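Local coordinates for tartronic semialdehyde reductase (Salmonella typhimurium, PDB 1YB4), which catalyses the reversible reduction of tartronate semialdehyde (2-hydroxy-3-oxopropanoate) to (R)-glycerate with NADH or NADPH as hydride donor, at the interface of chains A and B. Sequence-based numbering; all coordinates share one arbitrary frame. Chains: chain A/B, tartronic semialdehyde reductase.

Contact 1: the interface of chains A and B. Residues chain A 104, 167, 170, 173, 248, 252, 254; chain B 192, 196-198.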
loop_
_atom_site.group_PDB
_atom_site.type_symbol
_atom_site.label_atom_id
_atom_site.label_comp_id
_atom_site.label_asym_id
_atom_site.label_seq_id
_atom_site.Cartn_x
_atom_site.Cartn_y
_atom_site.Cartn_z
ATOM N N LYS A 104 11.597 -16.235 22.595
ATOM C CA LYS A 104 12.135 -17.559 22.328
ATOM C C LYS A 104 13.457 -17.734 23.058
ATOM O O LYS A 104 13.662 -18.742 23.731
ATOM C CB LYS A 104 12.359 -17.758 20.827
ATOM C CG LYS A 104 11.088 -17.831 19.972
ATOM C CD LYS A 104 10.503 -19.241 19.916
ATOM C CE LYS A 104 9.323 -19.324 18.944
ATOM N NZ LYS A 104 9.711 -19.072 17.525
ATOM N N ASP A 167 4.822 -18.698 21.332
ATOM C CA ASP A 167 3.526 -18.723 20.658
ATOM C C ASP A 167 2.537 -17.806 21.351
ATOM O O ASP A 167 1.531 -17.411 20.767
ATOM C CB ASP A 167 2.962 -20.145 20.626
ATOM C CG ASP A 167 3.738 -21.061 19.694
ATOM O OD1 ASP A 167 4.807 -20.643 19.185
ATOM O OD2 ASP A 167 3.278 -22.207 19.482
ATOM N N THR A 170 3.409 -14.541 19.826
ATOM C CA THR A 170 3.019 -14.587 18.440
ATOM C C THR A 170 1.508 -14.471 18.311
ATOM O O THR A 170 1.001 -13.878 17.344
ATOM C CB THR A 170 3.496 -15.876 17.782
ATOM O OG1 THR A 170 4.930 -15.886 17.745
ATOM C CG2 THR A 170 2.916 -15.991 16.363
ATOM N N VAL A 173 0.454 -10.713 18.788
ATOM C CA VAL A 173 0.747 -9.900 17.606
ATOM C C VAL A 173 -0.291 -10.131 16.531
ATOM O O VAL A 173 -0.769 -9.180 15.910
ATOM C CB VAL A 173 2.141 -10.201 17.019
ATOM C CG1 VAL A 173 2.328 -9.458 15.702
ATOM C CG2 VAL A 173 3.208 -9.765 17.987
ATOM N N SER A 248 8.880 -7.847 13.625
ATOM C CA SER A 248 8.889 -9.309 13.581
ATOM C C SER A 248 8.840 -9.718 12.116
ATOM O O SER A 248 9.595 -10.583 11.652
ATOM C CB SER A 248 7.661 -9.886 14.305
ATOM O OG SER A 248 7.677 -9.580 15.693
ATOM N N LEU A 252 11.460 -12.055 10.205
ATOM C CA LEU A 252 11.026 -13.320 9.633
ATOM C C LEU A 252 10.830 -13.180 8.125
ATOM O O LEU A 252 10.421 -14.118 7.450
ATOM C CB LEU A 252 9.712 -13.744 10.286
ATOM C CG LEU A 252 9.807 -13.946 11.798
ATOM C CD1 LEU A 252 8.434 -13.803 12.438
ATOM C CD2 LEU A 252 10.462 -15.305 12.070
ATOM N N LEU A 254 8.566 -11.243 6.273
ATOM C CA LEU A 254 7.155 -11.348 5.859
ATOM C C LEU A 254 6.729 -10.032 5.219
ATOM O O LEU A 254 7.091 -8.960 5.706
ATOM C CB LEU A 254 6.235 -11.598 7.057
ATOM C CG LEU A 254 6.269 -12.946 7.765
ATOM C CD1 LEU A 254 5.677 -12.815 9.163
ATOM C CD2 LEU A 254 5.513 -13.963 6.953
ATOM N N PHE B 192 1.960 -14.980 9.206
ATOM C CA PHE B 192 2.986 -14.437 10.092
ATOM C C PHE B 192 3.130 -15.375 11.270
ATOM O O PHE B 192 4.244 -15.690 11.691
ATOM C CB PHE B 192 2.564 -13.067 10.626
ATOM C CG PHE B 192 3.130 -12.741 11.989
ATOM C CD1 PHE B 192 4.417 -12.253 12.130
ATOM C CD2 PHE B 192 2.370 -12.947 13.136
ATOM C CE1 PHE B 192 4.938 -11.974 13.400
ATOM C CE2 PHE B 192 2.888 -12.670 14.403
ATOM C CZ PHE B 192 4.171 -12.184 14.532
ATOM N N ALA B 196 6.250 -17.698 12.287
ATOM C CA ALA B 196 6.787 -17.338 13.592
ATOM C C ALA B 196 6.965 -18.630 14.383
ATOM O O ALA B 196 7.658 -18.663 15.399
ATOM C CB ALA B 196 5.835 -16.389 14.323
ATOM N N GLY B 197 6.323 -19.694 13.907
ATOM C CA GLY B 197 6.436 -20.992 14.558
ATOM C C GLY B 197 5.186 -21.491 15.265
ATOM O O GLY B 197 5.117 -22.651 15.679
ATOM N N ALA B 198 4.208 -20.600 15.411
ATOM C CA ALA B 198 2.939 -20.907 16.068
ATOM C C ALA B 198 2.048 -21.808 15.199
ATOM O O ALA B 198 2.247 -21.919 13.991
ATOM C CB ALA B 198 2.215 -19.610 16.391
HETATM O O HOH W 1 5.076 -23.733 17.986
#

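Contact 2: the interface of chains A and B. Residues chain A 181, 184, 188, 257-259, 261-262; chain B 181, 184-185, 188, 257-258, 261-262.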
loop_
_atom_site.group_PDB
_atom_site.type_symbol
_atom_site.label_atom_id
_atom_site.label_comp_id
_atom_site.label_asym_id
_atom_site.label_seq_id
_atom_site.Cartn_x
_atom_site.Cartn_y
_atom_site.Cartn_z
ATOM N N LEU A 181 -6.311 -4.169 10.958
ATOM C CA LEU A 181 -6.820 -4.313 9.615
ATOM C C LEU A 181 -8.365 -4.309 9.553
ATOM O O LEU A 181 -8.937 -3.743 8.621
ATOM C CB LEU A 181 -6.226 -5.576 8.968
ATOM C CG LEU A 181 -4.866 -5.286 8.318
ATOM C CD1 LEU A 181 -3.911 -4.685 9.353
ATOM C CD2 LEU A 181 -4.301 -6.561 7.723
ATOM N N GLU A 184 -9.595 -0.764 10.022
ATOM C CA GLU A 184 -9.363 0.024 8.824
ATOM C C GLU A 184 -10.370 -0.363 7.746
ATOM O O GLU A 184 -10.851 0.488 6.989
ATOM C CB GLU A 184 -7.929 -0.186 8.339
ATOM C CG GLU A 184 -7.388 0.916 7.430
ATOM C CD GLU A 184 -7.780 0.738 5.976
ATOM O OE1 GLU A 184 -8.168 -0.389 5.592
ATOM O OE2 GLU A 184 -7.675 1.725 5.212
ATOM N N GLU A 188 -12.946 2.156 5.654
ATOM C CA GLU A 188 -12.964 2.359 4.211
ATOM C C GLU A 188 -14.347 2.111 3.617
ATOM O O GLU A 188 -14.782 2.825 2.719
ATOM C CB GLU A 188 -11.940 1.437 3.532
ATOM C CG GLU A 188 -10.522 1.967 3.551
ATOM C CD GLU A 188 -9.558 1.164 2.677
ATOM O OE1 GLU A 188 -9.964 0.672 1.593
ATOM O OE2 GLU A 188 -8.375 1.044 3.066
ATOM N N PRO A 257 1.684 -6.086 3.782
ATOM C CA PRO A 257 1.328 -4.812 3.169
ATOM C C PRO A 257 0.261 -4.002 3.870
ATOM O O PRO A 257 0.463 -2.822 4.124
ATOM C CB PRO A 257 0.958 -5.212 1.744
ATOM C CG PRO A 257 0.377 -6.592 1.934
ATOM C CD PRO A 257 1.299 -7.224 2.928
ATOM N N ASN A 258 -0.874 -4.594 4.204
ATOM C CA ASN A 258 -1.892 -3.778 4.861
ATOM C C ASN A 258 -1.546 -3.420 6.315
ATOM O O ASN A 258 -1.970 -2.389 6.821
ATOM C CB ASN A 258 -3.280 -4.421 4.722
ATOM C CG ASN A 258 -3.835 -4.288 3.294
ATOM O OD1 ASN A 258 -3.310 -3.517 2.474
ATOM N ND2 ASN A 258 -4.896 -5.025 2.999
ATOM N N THR A 259 -0.756 -4.243 6.987
ATOM C CA THR A 259 -0.358 -3.892 8.342
ATOM C C THR A 259 0.592 -2.691 8.184
ATOM O O THR A 259 0.502 -1.713 8.921
ATOM C CB THR A 259 0.381 -5.068 9.039
ATOM O OG1 THR A 259 -0.485 -6.215 9.092
ATOM C CG2 THR A 259 0.788 -4.697 10.463
ATOM N N THR A 261 0.637 -0.411 5.881
ATOM C CA THR A 261 -0.185 0.764 5.615
ATOM C C THR A 261 -0.922 1.224 6.860
ATOM O O THR A 261 -0.948 2.407 7.151
ATOM C CB THR A 261 -1.251 0.506 4.530
ATOM O OG1 THR A 261 -0.623 0.015 3.338
ATOM C CG2 THR A 261 -2.001 1.804 4.207
ATOM N N CYS A 262 -1.534 0.295 7.590
ATOM C CA CYS A 262 -2.266 0.666 8.803
ATOM C C CYS A 262 -1.409 1.474 9.760
ATOM O O CYS A 262 -1.888 2.425 10.380
ATOM C CB CYS A 262 -2.808 -0.570 9.524
ATOM S SG CYS A 262 -4.384 -1.125 8.842
ATOM N N LEU B 181 -11.052 -7.217 2.507
ATOM C CA LEU B 181 -10.059 -6.757 3.457
ATOM C C LEU B 181 -9.951 -7.742 4.631
ATOM O O LEU B 181 -8.848 -8.032 5.094
ATOM C CB LEU B 181 -10.412 -5.335 3.929
ATOM C CG LEU B 181 -9.758 -4.191 3.127
ATOM C CD1 LEU B 181 -10.068 -4.323 1.651
ATOM C CD2 LEU B 181 -10.225 -2.847 3.655
ATOM N N GLU B 184 -7.947 -10.780 3.670
ATOM C CA GLU B 184 -6.531 -10.440 3.550
ATOM C C GLU B 184 -5.869 -10.324 4.921
ATOM O O GLU B 184 -4.714 -10.718 5.104
ATOM C CB GLU B 184 -6.386 -9.119 2.777
ATOM C CG GLU B 184 -4.987 -8.805 2.237
ATOM C CD GLU B 184 -3.988 -8.426 3.314
ATOM O OE1 GLU B 184 -4.410 -8.048 4.425
ATOM O OE2 GLU B 184 -2.776 -8.488 3.040
ATOM N N ALA B 185 -6.601 -9.779 5.887
ATOM C CA ALA B 185 -6.068 -9.634 7.234
ATOM C C ALA B 185 -5.850 -11.002 7.874
ATOM O O ALA B 185 -4.814 -11.254 8.482
ATOM C CB ALA B 185 -7.013 -8.808 8.089
ATOM N N GLU B 188 -2.730 -12.324 6.506
ATOM C CA GLU B 188 -1.502 -11.736 6.995
ATOM C C GLU B 188 -1.223 -12.272 8.383
ATOM O O GLU B 188 -0.125 -12.714 8.675
ATOM C CB GLU B 188 -1.599 -10.195 7.018
ATOM C CG GLU B 188 -1.688 -9.550 5.631
ATOM C CD GLU B 188 -1.152 -8.109 5.571
ATOM O OE1 GLU B 188 -0.669 -7.585 6.595
ATOM O OE2 GLU B 188 -1.206 -7.491 4.485
ATOM N N PRO B 257 -6.934 2.876 0.405
ATOM C CA PRO B 257 -5.623 2.222 0.378
ATOM C C PRO B 257 -5.594 0.713 0.467
ATOM O O PRO B 257 -4.840 0.083 -0.255
ATOM C CB PRO B 257 -4.879 2.888 1.527
ATOM C CG PRO B 257 -5.978 3.227 2.479
ATOM C CD PRO B 257 -7.047 3.756 1.582
ATOM N N ASN B 258 -6.399 0.114 1.331
ATOM C CA ASN B 258 -6.361 -1.341 1.435
ATOM C C ASN B 258 -7.235 -2.092 0.404
ATOM O O ASN B 258 -6.993 -3.257 0.106
ATOM C CB ASN B 258 -6.652 -1.752 2.888
ATOM C CG ASN B 258 -5.483 -1.417 3.826
ATOM O OD1 ASN B 258 -4.611 -0.621 3.480
ATOM N ND2 ASN B 258 -5.464 -2.019 5.003
ATOM N N THR B 261 -4.895 -2.253 -2.646
ATOM C CA THR B 261 -3.900 -3.297 -2.473
ATOM C C THR B 261 -4.517 -4.678 -2.617
ATOM O O THR B 261 -3.944 -5.533 -3.263
ATOM C CB THR B 261 -3.223 -3.222 -1.096
ATOM O OG1 THR B 261 -2.616 -1.937 -0.937
ATOM C CG2 THR B 261 -2.146 -4.319 -0.974
ATOM N N CYS B 262 -5.678 -4.905 -2.012
ATOM C CA CYS B 262 -6.318 -6.209 -2.130
ATOM C C CYS B 262 -6.524 -6.551 -3.599
ATOM O O CYS B 262 -6.366 -7.701 -3.995
ATOM C CB CYS B 262 -7.673 -6.248 -1.401
ATOM S SG CYS B 262 -7.576 -6.252 0.417
HETATM O O HOH W 2 -7.696 -3.555 5.822
HETATM O O HOH W 3 -6.528 -5.801 5.149
HETATM O O HOH W 4 -2.023 -1.534 1.604
#

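Contact 3: the interface of chains A and B. Residues chain A 137, 162, 170-171, 174-175, 177-178; chain B 189, 192-193, 198, 203, 206-207.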
loop_
_atom_site.group_PDB
_atom_site.type_symbol
_atom_site.label_atom_id
_atom_site.label_comp_id
_atom_site.label_asym_id
_atom_site.label_seq_id
_atom_site.Cartn_x
_atom_site.Cartn_y
_atom_site.Cartn_z
HETATM N N MSE A 137 -3.217 -15.161 26.234
HETATM C CA MSE A 137 -2.709 -16.171 25.310
HETATM C C MSE A 137 -1.368 -16.614 25.868
HETATM O O MSE A 137 -0.498 -15.792 26.136
HETATM C CB MSE A 137 -2.581 -15.588 23.905
HETATM C CG MSE A 137 -3.000 -14.142 23.834
HETATM SE SE MSE A 137 -3.944 -13.663 22.222
HETATM C CE MSE A 137 -4.736 -11.992 22.826
ATOM N N VAL A 162 -1.682 -21.385 23.796
ATOM C CA VAL A 162 -1.535 -21.366 22.344
ATOM C C VAL A 162 -0.523 -22.380 21.805
ATOM O O VAL A 162 -0.709 -22.922 20.713
ATOM C CB VAL A 162 -1.137 -19.949 21.860
ATOM C CG1 VAL A 162 -0.945 -19.949 20.366
ATOM C CG2 VAL A 162 -2.220 -18.941 22.246
ATOM N N THR A 170 3.409 -14.541 19.826
ATOM C CA THR A 170 3.019 -14.587 18.440
ATOM C C THR A 170 1.508 -14.471 18.311
ATOM O O THR A 170 1.001 -13.878 17.344
ATOM C CB THR A 170 3.496 -15.876 17.782
ATOM O OG1 THR A 170 4.930 -15.886 17.745
ATOM C CG2 THR A 170 2.916 -15.991 16.363
ATOM N N CYS A 171 0.789 -15.010 19.294
ATOM C CA CYS A 171 -0.669 -14.975 19.266
ATOM C C CYS A 171 -1.176 -13.550 19.486
ATOM O O CYS A 171 -2.121 -13.103 18.839
ATOM C CB CYS A 171 -1.234 -15.907 20.331
ATOM S SG CYS A 171 -3.004 -16.205 20.167
ATOM N N ALA A 174 -0.639 -11.400 16.327
ATOM C CA ALA A 174 -1.632 -11.785 15.326
ATOM C C ALA A 174 -2.974 -11.117 15.628
ATOM O O ALA A 174 -3.679 -10.681 14.721
ATOM C CB ALA A 174 -1.784 -13.307 15.296
ATOM N N ASN A 175 -3.310 -11.042 16.910
ATOM C CA ASN A 175 -4.545 -10.411 17.362
ATOM C C ASN A 175 -4.526 -8.928 16.959
ATOM O O ASN A 175 -5.466 -8.421 16.327
ATOM C CB ASN A 175 -4.670 -10.553 18.896
ATOM C CG ASN A 175 -6.029 -10.077 19.438
ATOM O OD1 ASN A 175 -6.238 -8.887 19.706
ATOM N ND2 ASN A 175 -6.959 -11.016 19.591
ATOM N N ILE A 177 -2.803 -7.378 14.683
ATOM C CA ILE A 177 -2.808 -7.130 13.241
ATOM C C ILE A 177 -4.251 -7.121 12.725
ATOM O O ILE A 177 -4.662 -6.203 12.023
ATOM C CB ILE A 177 -2.038 -8.219 12.456
ATOM C CG1 ILE A 177 -0.534 -8.052 12.634
ATOM C CG2 ILE A 177 -2.386 -8.139 10.993
ATOM C CD1 ILE A 177 0.266 -9.181 12.020
ATOM N N ILE A 178 -5.015 -8.146 13.083
ATOM C CA ILE A 178 -6.391 -8.263 12.638
ATOM C C ILE A 178 -7.267 -7.162 13.197
ATOM O O ILE A 178 -8.130 -6.657 12.496
ATOM C CB ILE A 178 -6.971 -9.640 13.007
ATOM C CG1 ILE A 178 -6.387 -10.694 12.053
ATOM C CG2 ILE A 178 -8.501 -9.610 12.986
ATOM C CD1 ILE A 178 -6.926 -12.098 12.223
ATOM N N ALA B 189 -2.232 -12.241 9.236
ATOM C CA ALA B 189 -2.083 -12.709 10.608
ATOM C C ALA B 189 -1.700 -14.183 10.752
ATOM O O ALA B 189 -0.897 -14.533 11.617
ATOM C CB ALA B 189 -3.357 -12.425 11.380
ATOM N N PHE B 192 1.960 -14.980 9.206
ATOM C CA PHE B 192 2.986 -14.437 10.092
ATOM C C PHE B 192 3.130 -15.375 11.270
ATOM O O PHE B 192 4.244 -15.690 11.691
ATOM C CB PHE B 192 2.564 -13.067 10.626
ATOM C CG PHE B 192 3.130 -12.741 11.989
ATOM C CD1 PHE B 192 4.417 -12.253 12.130
ATOM C CD2 PHE B 192 2.370 -12.947 13.136
ATOM C CE1 PHE B 192 4.938 -11.974 13.400
ATOM C CE2 PHE B 192 2.888 -12.670 14.403
ATOM C CZ PHE B 192 4.171 -12.184 14.532
ATOM N N ALA B 193 1.981 -15.781 11.816
ATOM C CA ALA B 193 1.942 -16.674 12.965
ATOM C C ALA B 193 2.632 -17.979 12.612
ATOM O O ALA B 193 3.426 -18.504 13.388
ATOM C CB ALA B 193 0.497 -16.946 13.379
ATOM N N ALA B 198 4.208 -20.600 15.411
ATOM C CA ALA B 198 2.939 -20.907 16.068
ATOM C C ALA B 198 2.048 -21.808 15.199
ATOM O O ALA B 198 2.247 -21.919 13.991
ATOM C CB ALA B 198 2.215 -19.610 16.391
ATOM N N VAL B 203 -3.978 -20.452 17.094
ATOM C CA VAL B 203 -4.109 -19.007 16.975
ATOM C C VAL B 203 -5.536 -18.644 16.546
ATOM O O VAL B 203 -6.186 -17.804 17.179
ATOM C CB VAL B 203 -3.089 -18.436 15.960
ATOM C CG1 VAL B 203 -3.121 -16.911 15.997
ATOM C CG2 VAL B 203 -1.686 -18.941 16.283
ATOM N N ALA B 206 -7.656 -19.201 19.498
ATOM C CA ALA B 206 -7.411 -18.193 20.510
ATOM C C ALA B 206 -8.109 -16.904 20.097
ATOM O O ALA B 206 -8.926 -16.374 20.839
ATOM C CB ALA B 206 -5.932 -17.962 20.654
ATOM N N LEU B 207 -7.813 -16.431 18.888
ATOM C CA LEU B 207 -8.382 -15.188 18.375
ATOM C C LEU B 207 -9.896 -15.135 18.195
ATOM O O LEU B 207 -10.460 -14.056 18.031
ATOM C CB LEU B 207 -7.690 -14.803 17.061
ATOM C CG LEU B 207 -6.186 -14.527 17.210
ATOM C CD1 LEU B 207 -5.637 -13.876 15.958
ATOM C CD2 LEU B 207 -5.965 -13.613 18.399
#

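Contact 4: the interface of chains A and B. Residues chain A 188, 191, 265, 286, 289-290; chain B 181, 254-257, 259.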
loop_
_atom_site.group_PDB
_atom_site.type_symbol
_atom_site.label_atom_id
_atom_site.label_comp_id
_atom_site.label_asym_id
_atom_site.label_seq_id
_atom_site.Cartn_x
_atom_site.Cartn_y
_atom_site.Cartn_z
ATOM N N GLU A 188 -12.946 2.156 5.654
ATOM C CA GLU A 188 -12.964 2.359 4.211
ATOM C C GLU A 188 -14.347 2.111 3.617
ATOM O O GLU A 188 -14.782 2.825 2.719
ATOM C CB GLU A 188 -11.940 1.437 3.532
ATOM C CG GLU A 188 -10.522 1.967 3.551
ATOM C CD GLU A 188 -9.558 1.164 2.677
ATOM O OE1 GLU A 188 -9.964 0.672 1.593
ATOM O OE2 GLU A 188 -8.375 1.044 3.066
ATOM N N VAL A 191 -16.903 5.059 5.214
ATOM C CA VAL A 191 -16.607 6.385 4.665
ATOM C C VAL A 191 -17.099 6.387 3.209
ATOM O O VAL A 191 -17.764 7.323 2.759
ATOM C CB VAL A 191 -15.083 6.717 4.726
ATOM C CG1 VAL A 191 -14.780 7.991 3.977
ATOM C CG2 VAL A 191 -14.661 6.876 6.154
ATOM N N LEU A 265 -1.269 4.931 8.438
ATOM C CA LEU A 265 -2.536 5.632 8.631
ATOM C C LEU A 265 -2.621 6.117 10.095
ATOM O O LEU A 265 -3.148 7.199 10.377
ATOM C CB LEU A 265 -3.712 4.710 8.285
ATOM C CG LEU A 265 -3.888 4.280 6.816
ATOM C CD1 LEU A 265 -5.018 3.276 6.715
ATOM C CD2 LEU A 265 -4.189 5.481 5.940
ATOM N N LEU A 286 -9.197 8.185 7.117
ATOM C CA LEU A 286 -9.799 8.066 5.801
ATOM C C LEU A 286 -10.776 9.208 5.523
ATOM O O LEU A 286 -10.976 9.597 4.370
ATOM C CB LEU A 286 -10.473 6.707 5.647
ATOM C CG LEU A 286 -9.363 5.658 5.627
ATOM C CD1 LEU A 286 -9.068 5.207 7.026
ATOM C CD2 LEU A 286 -9.771 4.510 4.798
HETATM N N MSE A 289 -8.570 11.884 4.227
HETATM C CA MSE A 289 -8.111 11.553 2.890
HETATM C C MSE A 289 -9.199 11.593 1.821
HETATM O O MSE A 289 -8.902 11.535 0.627
HETATM C CB MSE A 289 -7.425 10.182 2.930
HETATM C CG MSE A 289 -6.117 10.195 3.741
HETATM SE SE MSE A 289 -5.600 8.518 4.588
HETATM C CE MSE A 289 -4.731 7.684 3.067
ATOM N N ALA A 290 -10.450 11.713 2.246
ATOM C CA ALA A 290 -11.566 11.763 1.322
ATOM C C ALA A 290 -12.302 13.086 1.463
ATOM O O ALA A 290 -13.155 13.424 0.638
ATOM C CB ALA A 290 -12.518 10.613 1.602
ATOM N N LEU B 181 -11.052 -7.217 2.507
ATOM C CA LEU B 181 -10.059 -6.757 3.457
ATOM C C LEU B 181 -9.951 -7.742 4.631
ATOM O O LEU B 181 -8.848 -8.032 5.094
ATOM C CB LEU B 181 -10.412 -5.335 3.929
ATOM C CG LEU B 181 -9.758 -4.191 3.127
ATOM C CD1 LEU B 181 -10.068 -4.323 1.651
ATOM C CD2 LEU B 181 -10.225 -2.847 3.655
ATOM N N LEU B 254 -12.342 8.992 -3.480
ATOM C CA LEU B 254 -12.125 8.335 -2.195
ATOM C C LEU B 254 -10.791 7.620 -2.211
ATOM O O LEU B 254 -10.425 6.977 -3.204
ATOM C CB LEU B 254 -13.217 7.300 -1.923
ATOM C CG LEU B 254 -14.583 7.792 -1.476
ATOM C CD1 LEU B 254 -15.617 6.704 -1.660
ATOM C CD2 LEU B 254 -14.501 8.187 -0.013
ATOM N N ASN B 255 -10.071 7.725 -1.104
ATOM C CA ASN B 255 -8.781 7.064 -0.977
ATOM C C ASN B 255 -8.989 5.772 -0.181
ATOM O O ASN B 255 -9.093 5.812 1.046
ATOM C CB ASN B 255 -7.796 7.973 -0.237
ATOM C CG ASN B 255 -6.379 7.443 -0.259
ATOM O OD1 ASN B 255 -6.151 6.248 -0.098
ATOM N ND2 ASN B 255 -5.418 8.333 -0.444
ATOM N N LEU B 256 -9.070 4.638 -0.876
ATOM C CA LEU B 256 -9.256 3.342 -0.216
ATOM C C LEU B 256 -7.969 2.526 -0.379
ATOM O O LEU B 256 -7.902 1.573 -1.168
ATOM C CB LEU B 256 -10.449 2.586 -0.820
ATOM C CG LEU B 256 -11.735 3.382 -1.082
ATOM C CD1 LEU B 256 -12.889 2.408 -1.163
ATOM C CD2 LEU B 256 -12.014 4.380 0.027
ATOM N N PRO B 257 -6.934 2.876 0.405
ATOM C CA PRO B 257 -5.623 2.222 0.378
ATOM C C PRO B 257 -5.594 0.713 0.467
ATOM O O PRO B 257 -4.840 0.083 -0.255
ATOM C CB PRO B 257 -4.879 2.888 1.527
ATOM C CG PRO B 257 -5.978 3.227 2.479
ATOM C CD PRO B 257 -7.047 3.756 1.582
ATOM N N THR B 259 -8.229 -1.422 -0.168
ATOM C CA THR B 259 -9.048 -2.051 -1.202
ATOM C C THR B 259 -8.162 -2.103 -2.461
ATOM O O THR B 259 -8.161 -3.086 -3.197
ATOM C CB THR B 259 -10.301 -1.213 -1.546
ATOM O OG1 THR B 259 -11.150 -1.096 -0.402
ATOM C CG2 THR B 259 -11.067 -1.860 -2.663
HETATM O O HOH W 5 -10.447 8.285 1.515
#

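Contact 1: the interface of chains A and B
B:Phe192 carries its ring anti to the backbone N (chi1 151°), and this turns the ring into a pocket of chain A. A:Leu254 comes in at the CB and CD1 end of the ring with CG beside its own backbone N, and the two side chains cross at about a right angle. Its CD1 touches B:Phe192 CD1 at 3.3 Å, a tight fit. A:Val173 also crosses the ring at about a right angle and sets CG1 3.5 Å from B:Phe192 CZ. A:Ser248 meets the ring through its methylene, with CB 3.5 Å from B:Phe192 CE1. A:Thr170 has CG2 anti to its backbone N, so the methyl faces chain B and lies 3.6 Å from B:Ala196 CB. Polar contacts lie beside this apolar core. The chain of A:Lys104 bends at chi2 and chi4, and its ammonium NZ donates to B:Ala196 O over 3.0 Å. The approach is nearly along the C=O axis (168°). This carbonyl lies at a helix C-terminus, where a positive charge would probably be stabilising. Water 1 joins the carboxylate oxygen OD2 of A:Asp167 to B:Gly197 O. In the fold, the end of helix 167-196 of chain B enters a groove lined by helices 100-111, 167-195 and 235-251 of chain A and the loop after the last.

Contact 2: the interface of chains A and B
B:Asn258 can be followed outward from its backbone at the start of helix 257-270. Its CG lies beside the backbone N (chi1 -72°). CB packs 3.3 Å from A:Glu188 OE2 and also comes close to A:Glu184 OE1. CG lies 3.4 Å from A:Asn258 CG, its equivalent in the other chain. The two side chains reach tip to tip, with their amide planes stacked and 7° apart. OD1 packs against the methyl CG2 of A:Thr261 at 3.6 Å and has a weak link to water 4. This water is held more firmly by A:Asn258 OD1 and by the hydroxyls of A:Thr261 and B:Thr261. B:Asn258 ND2 is bonded to water 2 at 2.8 Å, nearly straight (169° at H). Water 2 in turn touches A:Leu181 O, A:Glu184 OE1 and water 3. Water 3 does the same for A:Asn258 ND2 and chain B. Carboxylates grip the helix starts: B:Asn258 N donates to A:Glu188 OE2 at 2.8 Å, and A:Asn258 N donates to B:Glu188 OE2 at 2.9 Å. Each glutamate OE2 accepts through its syn lone pair. These helix ends would probably stabilise the negative charges. In the fold, the site straddles the two-fold axis, where the N-termini of the two helices starting at residue 257 face the paired long helices.

Contact 3: the interface of chains A and B
B:Leu207 and A:Asn175 cross obliquely. The leucine has CG beside its backbone N (chi1 -62°). This swings its branches over helix 167-195 of chain A. CD2 packs 3.4 Å from A:Asn175 CB, while CD1 lies 4.0 Å from A:Ala174 CB. The asparagine turns its amide anti to its backbone N (chi1 -173°) and offers its methylene flank to the leucine. A:Cys171 is likewise anti (chi1 -168°). Its SG points at the methyl of B:Ala206, with 3.4 Å between SG and CB. B:Val203 has CG1 anti to its backbone N and brings this methyl to 3.9 Å from A:Ala174 CB. That alanine is thus covered by both B:Val203 and B:Leu207. One turn further along the helix A:Ile178 lays its CG1 branch, beside the backbone N, 3.6 Å from B:Ala189 CB. At the far end of the patch, towards the start of the helix, A:Thr170 presses its methyl CG2 to 3.6 Å from B:Ala193 CA, so the methyl reaches the backbone of the partner helix. Its carbonyl O lies in plane at the edge of the B:Phe192 ring, 3.7 Å from CE2. The small alanines probably let the helices approach closely. In the fold, helix 167-195 of chain A, which bears the probable catalytic A:Lys172, packs between helix 167-196 and helix 200-208 of chain B.

Contact 4: the interface of chains A and B
The backbone of chain B runs extended through B:Leu254 and B:Asn255, then turns into helix 257-270 at B:Pro257 (phi -50°, psi -42°). This segment lies along chain A. A:Glu188 extends its chain beyond CG and lies alongside B:Thr259, the two side chains pointing opposite ways. Its carboxylate oxygen OE1 accepts from the hydroxyl B:Thr259 OG1 at 2.9 Å, nearly along the C-O axis. The same oxygen takes B:Thr259 N at 3.2 Å through its syn lone pair, in a bent bond (137° at H). Two donors thus grip OE1 at the helix start, which would probably favour the ionised acid. The carboxylate carbon CD packs on backbone, 3.6 Å from B:Leu256 CA. The selenomethionine A:Met289 bends at chi3, crosses B:Asn255 obliquely and rests its methyl CE 3.7 Å from CG of that amide. B:Leu254 turns CG beside its backbone N. Its CD2 touches A:Ala290 CB at 3.5 Å and lies 4.0 Å from A:Val191 CG1, where the leucine and valine run antiparallel. Water 5 bridges the chains: it bonds both polar backbone atoms of B:Asn255, lying 2.7 Å from its N, and reaches A:Leu286 O at 3.2 Å.

The long helix starting at residue 167 takes part in all four contacts and runs through the interface in both chains. Contact 1 and contact 3 are neighbours, about 8 Å between the centres of their C-alpha atoms, and share A:Thr170, B:Phe192 and B:Ala198. Contact 2 and contact 4 have their C-alpha centres about 10 Å apart and share A:Glu188, B:Leu181 and B:Pro257. Contact 1 and contact 4 are the most distant, about 28 Å between their C-alpha centres. Contact 3 is centred about 5 Å from the probable catalytic A:Lys172, so pairing may help position the active-site helix. The two-fold symmetry repeats each contact, which suggests a dimer within the deposited tetramer.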